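HcgB (PDB 5D5P) probably acts as a guanylyltransferase in building the iron-guanylylpyridinol cofactor of [Fe]-hydrogenase. Local coordinates at residues A[88-93]-A[114-119]; A[99-104]-A[136-141]. All blocks are in the same frame, centred on the assembly; numbering follows the deposited sequence.

Interaction 1: residues A[88-93]-A[114-119]; sequences IAVDSS and LIMDKK
Two torsions set up the meeting of Val90 with Met116: Val90 holds CG1 anti to its backbone N (chi1 168°), which leaves CG2 opposite the carbonyl carbon, while Met116 bends at chi3 (59°) and swings its terminal methyl toward the helix. Val90 CG2 then lies 4.2 Å from Met116 CE, and the two side chains cross at about a right angle. The other branch reaches the Asp117-Lys119 backbone, with Val90 CG1 3.5 Å from Lys118 O. Val90 CG2 also sits 3.8 Å from Asp117 O, so one forked side chain touches the methionine methyl and the backbone at Asp117 and Lys118. No hydrogen bond joins the two segments. That backbone has its own brace, an Asx turn in which Lys119 N donates to Asp117 OD1 at 3.0 Å, coming from above the carboxylate plane; OD2 of the same aspartate makes a salt bridge with Arg121. Lys119 O accepts a hydrogen bond from Arg79 NH2 of the second subunit. The contact thus joins the C-terminal end of helix 81-92 to the end of strand 111-117. Val90 also rests on Ile98 of strand 97-103, and Met116 packs against Leu83 and Leu87 of the helix and Ile122 of strand 122-128.

Interaction 2: residues A[99-104]-A[136-141]; sequences ITRGRL and NPIDKT
The guanidinium of Arg101 is the flat group here, and two methyls of the helix start meet it obliquely. Ile138 CD1 approaches Arg101 NH1, at 3.5 Å, and stays within 3.9 Å of Arg101 CZ. Beside it, Thr141 CG2 lies 3.5 Å from Arg101 NH2. An extended chain carries the charged group across to the helix: CG stands anti to the backbone N (chi1 177°), and the chain runs extended from CG to NE and covers most of the 11.0 Å between the CA atoms of Arg101 and Thr141, the threonine methyl closing the remainder. Charge is answered outside the two segments, where NE forms a salt bridge with Glu145, one turn beyond Thr141 on the same helix; this bond probably helps to hold the guanidinium in its rotation. Thr141 turns its methyl to the arginine and its hydroxyl back to the helix start, where Asn136 ND2 donates to Thr141 OG1 at 3.1 Å. The backbone bond from Thr141 N to Pro137 O, 3.0 Å long, closes the first turn, with Pro137 at the N-cap. Ile138 touches Lys48 and Lys49 of helix 47-57 as well. Arg101 of the central strand thus reaches the first turn of helix 138-151, joining sheet and flanking helix at the surface of the alpha/beta fold of this relative of the Maf proteins.

Interactions 1 and 2 are joined through the central sheet, where strands 97-103 and 111-117 run antiparallel as neighbours. Their centres are 18 Å apart, yet the segments touch: Leu114 N lies 2.9 Å from Thr100 O, probably a hydrogen bond, and Met116 SD packs 3.9 Å from Thr100 CG2. Leu114 O is also 4.0 Å from Ile99 CG2. Along the chain the pairs alternate, 88-93, 99-104, 114-119 and 136-141, so each contact spans a segment of the other. Interaction 1 ties helix 81-92 to the sheet and is partly buried; interaction 2 ties helix 138-151 to it at the surface.

Interaction 1: residues A[88-93]-A[114-119]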
# COMPACT_ATOMS: atom_id res chain seq x y z
N ILE A 88 -4.36 14.68 5.35
CA ILE A 88 -4.20 16.09 5.71
C ILE A 88 -4.59 16.97 4.53
O ILE A 88 -5.28 17.98 4.70
CB ILE A 88 -2.75 16.42 6.12
CG1 ILE A 88 -2.44 15.74 7.43
CG2 ILE A 88 -2.55 17.93 6.25
CD1 ILE A 88 -0.97 15.82 7.86
N ALA A 89 -4.16 16.58 3.33
CA ALA A 89 -4.52 17.37 2.15
C ALA A 89 -6.02 17.28 1.87
O ALA A 89 -6.68 18.29 1.61
CB ALA A 89 -3.69 16.92 0.91
N VAL A 90 -6.57 16.08 1.94
CA VAL A 90 -8.01 15.90 1.79
C VAL A 90 -8.84 16.76 2.75
O VAL A 90 -9.82 17.42 2.33
CB VAL A 90 -8.40 14.42 1.99
CG1 VAL A 90 -9.93 14.27 2.14
CG2 VAL A 90 -7.86 13.59 0.84
N ASP A 91 -8.45 16.81 4.02
CA ASP A 91 -9.30 17.42 5.03
C ASP A 91 -9.12 18.92 5.17
O ASP A 91 -9.95 19.59 5.76
CB ASP A 91 -9.06 16.75 6.39
CG ASP A 91 -9.53 15.31 6.39
OD1 ASP A 91 -10.29 14.92 5.46
OD2 ASP A 91 -9.14 14.54 7.28
N SER A 92 -8.03 19.45 4.61
CA SER A 92 -7.73 20.84 4.84
C SER A 92 -7.81 21.68 3.57
O SER A 92 -7.62 22.89 3.63
CB SER A 92 -6.34 20.98 5.48
OG SER A 92 -5.32 20.63 4.54
N SER A 93 -8.13 21.06 2.44
CA SER A 93 -8.22 21.79 1.16
C SER A 93 -9.38 21.28 0.32
O SER A 93 -10.08 20.37 0.74
CB SER A 93 -6.91 21.65 0.38
OG SER A 93 -6.80 20.37 -0.22
N LEU A 114 0.36 7.03 -3.06
CA LEU A 114 -1.07 6.86 -3.30
C LEU A 114 -1.61 8.00 -4.13
O LEU A 114 -1.15 9.15 -4.03
CB LEU A 114 -1.86 6.81 -1.98
CG LEU A 114 -1.52 5.67 -1.01
CD1 LEU A 114 -2.25 5.92 0.34
CD2 LEU A 114 -1.93 4.33 -1.59
N ILE A 115 -2.55 7.68 -5.00
CA ILE A 115 -3.40 8.69 -5.62
C ILE A 115 -4.78 8.52 -5.01
O ILE A 115 -5.36 7.43 -5.06
CB ILE A 115 -3.44 8.55 -7.14
CG1 ILE A 115 -2.02 8.54 -7.71
CG2 ILE A 115 -4.32 9.65 -7.74
CD1 ILE A 115 -1.99 8.48 -9.26
N MET A 116 -5.23 9.59 -4.35
CA MET A 116 -6.49 9.62 -3.62
C MET A 116 -7.45 10.65 -4.22
O MET A 116 -7.03 11.64 -4.82
CB MET A 116 -6.20 9.93 -2.16
CG MET A 116 -5.39 8.80 -1.49
SD MET A 116 -4.62 9.36 0.05
CE MET A 116 -5.99 9.88 1.05
N ASP A 117 -8.76 10.44 -4.03
CA ASP A 117 -9.69 11.42 -4.57
C ASP A 117 -10.12 12.40 -3.47
O ASP A 117 -9.55 12.41 -2.37
CB ASP A 117 -10.92 10.73 -5.22
CG ASP A 117 -11.97 10.28 -4.21
OD1 ASP A 117 -11.69 10.22 -3.00
OD2 ASP A 117 -13.13 10.09 -4.62
N LYS A 118 -11.11 13.22 -3.77
CA LYS A 118 -11.47 14.33 -2.89
C LYS A 118 -12.01 13.90 -1.54
O LYS A 118 -12.04 14.71 -0.62
CB LYS A 118 -12.49 15.23 -3.59
CG LYS A 118 -13.74 14.49 -3.99
CD LYS A 118 -14.74 15.41 -4.70
CE LYS A 118 -15.89 14.59 -5.28
NZ LYS A 118 -16.55 13.76 -4.23
N LYS A 119 -12.43 12.64 -1.44
CA LYS A 119 -12.92 12.07 -0.16
C LYS A 119 -11.89 11.23 0.56
O LYS A 119 -12.17 10.67 1.61
CB LYS A 119 -14.14 11.16 -0.39
CG LYS A 119 -15.37 11.89 -0.89
CD LYS A 119 -16.57 10.95 -0.97
CE LYS A 119 -17.85 11.73 -1.19
NZ LYS A 119 -18.97 10.84 -1.52

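Interaction 2: residues A[99-104]-A[136-141]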
# COMPACT_ATOMS: atom_id res chain seq x y z
N ILE A 99 -2.00 13.53 -4.46
CA ILE A 99 -0.91 12.57 -4.63
C ILE A 99 -0.03 12.65 -3.42
O ILE A 99 0.40 13.74 -3.04
CB ILE A 99 -0.09 12.85 -5.90
CG1 ILE A 99 -1.03 12.78 -7.10
CG2 ILE A 99 1.06 11.80 -5.99
CD1 ILE A 99 -0.44 13.28 -8.32
N THR A 100 0.14 11.52 -2.75
CA THR A 100 0.90 11.50 -1.51
C THR A 100 1.96 10.44 -1.53
O THR A 100 1.81 9.42 -2.20
CB THR A 100 -0.05 11.26 -0.29
OG1 THR A 100 0.73 11.22 0.90
CG2 THR A 100 -0.80 9.92 -0.44
N ARG A 101 3.05 10.67 -0.82
CA ARG A 101 4.07 9.66 -0.73
C ARG A 101 4.64 9.72 0.66
O ARG A 101 4.75 10.80 1.22
CB ARG A 101 5.14 9.91 -1.78
CG ARG A 101 6.26 8.95 -1.72
CD ARG A 101 7.48 9.45 -2.46
NE ARG A 101 8.38 8.33 -2.56
CZ ARG A 101 9.55 8.23 -1.94
NH1 ARG A 101 9.98 9.20 -1.13
NH2 ARG A 101 10.27 7.15 -2.15
N GLY A 102 4.96 8.58 1.25
CA GLY A 102 5.54 8.56 2.57
C GLY A 102 5.77 7.12 2.95
O GLY A 102 5.67 6.21 2.12
N ARG A 103 6.03 6.88 4.23
CA ARG A 103 6.28 5.51 4.67
C ARG A 103 5.03 4.65 4.48
O ARG A 103 3.92 5.14 4.63
CB ARG A 103 6.74 5.55 6.13
CG ARG A 103 7.62 4.45 6.51
CD ARG A 103 8.38 4.88 7.75
NE ARG A 103 7.47 5.00 8.89
CZ ARG A 103 7.55 5.93 9.84
NH1 ARG A 103 8.50 6.87 9.83
NH2 ARG A 103 6.68 5.89 10.86
N LEU A 104 5.23 3.39 4.11
CA LEU A 104 4.14 2.44 3.99
C LEU A 104 3.56 2.10 5.36
O LEU A 104 2.35 2.14 5.58
CB LEU A 104 4.65 1.17 3.30
CG LEU A 104 3.71 -0.03 3.41
CD1 LEU A 104 2.36 0.22 2.67
CD2 LEU A 104 4.44 -1.24 2.85
N ASN A 136 19.11 4.57 -4.83
CA ASN A 136 18.51 5.07 -6.05
C ASN A 136 18.24 6.56 -5.86
O ASN A 136 17.84 6.99 -4.77
CB ASN A 136 17.23 4.32 -6.38
CG ASN A 136 16.91 4.34 -7.84
OD1 ASN A 136 17.79 4.22 -8.68
ND2 ASN A 136 15.64 4.55 -8.15
N PRO A 137 18.48 7.36 -6.90
CA PRO A 137 18.19 8.79 -6.74
C PRO A 137 16.74 9.00 -6.41
O PRO A 137 15.90 8.37 -7.06
CB PRO A 137 18.53 9.38 -8.10
CG PRO A 137 19.53 8.40 -8.71
CD PRO A 137 19.11 7.04 -8.19
N ILE A 138 16.44 9.84 -5.43
CA ILE A 138 15.07 9.97 -4.97
C ILE A 138 14.15 10.42 -6.11
O ILE A 138 13.00 10.02 -6.15
CB ILE A 138 14.96 10.95 -3.78
CG1 ILE A 138 13.55 10.93 -3.20
CG2 ILE A 138 15.42 12.35 -4.19
CD1 ILE A 138 13.14 9.58 -2.68
N ASP A 139 14.67 11.18 -7.07
CA ASP A 139 13.80 11.65 -8.14
C ASP A 139 13.41 10.53 -9.07
O ASP A 139 12.27 10.45 -9.54
CB ASP A 139 14.47 12.73 -9.00
CG ASP A 139 14.63 14.02 -8.28
OD1 ASP A 139 14.00 14.16 -7.21
OD2 ASP A 139 15.38 14.90 -8.79
N LYS A 140 14.34 9.60 -9.27
CA LYS A 140 14.05 8.47 -10.13
C LYS A 140 13.12 7.52 -9.38
O LYS A 140 12.25 6.90 -9.99
CB LYS A 140 15.34 7.76 -10.54
CG LYS A 140 15.95 8.37 -11.81
CD LYS A 140 17.05 7.51 -12.40
CE LYS A 140 17.49 8.04 -13.76
NZ LYS A 140 18.48 7.14 -14.42
N THR A 141 13.26 7.46 -8.07
CA THR A 141 12.34 6.64 -7.26
C THR A 141 10.89 7.17 -7.31
O THR A 141 9.96 6.41 -7.55
CB THR A 141 12.83 6.55 -5.81
OG1 THR A 141 14.12 5.93 -5.78
CG2 THR A 141 11.83 5.74 -4.96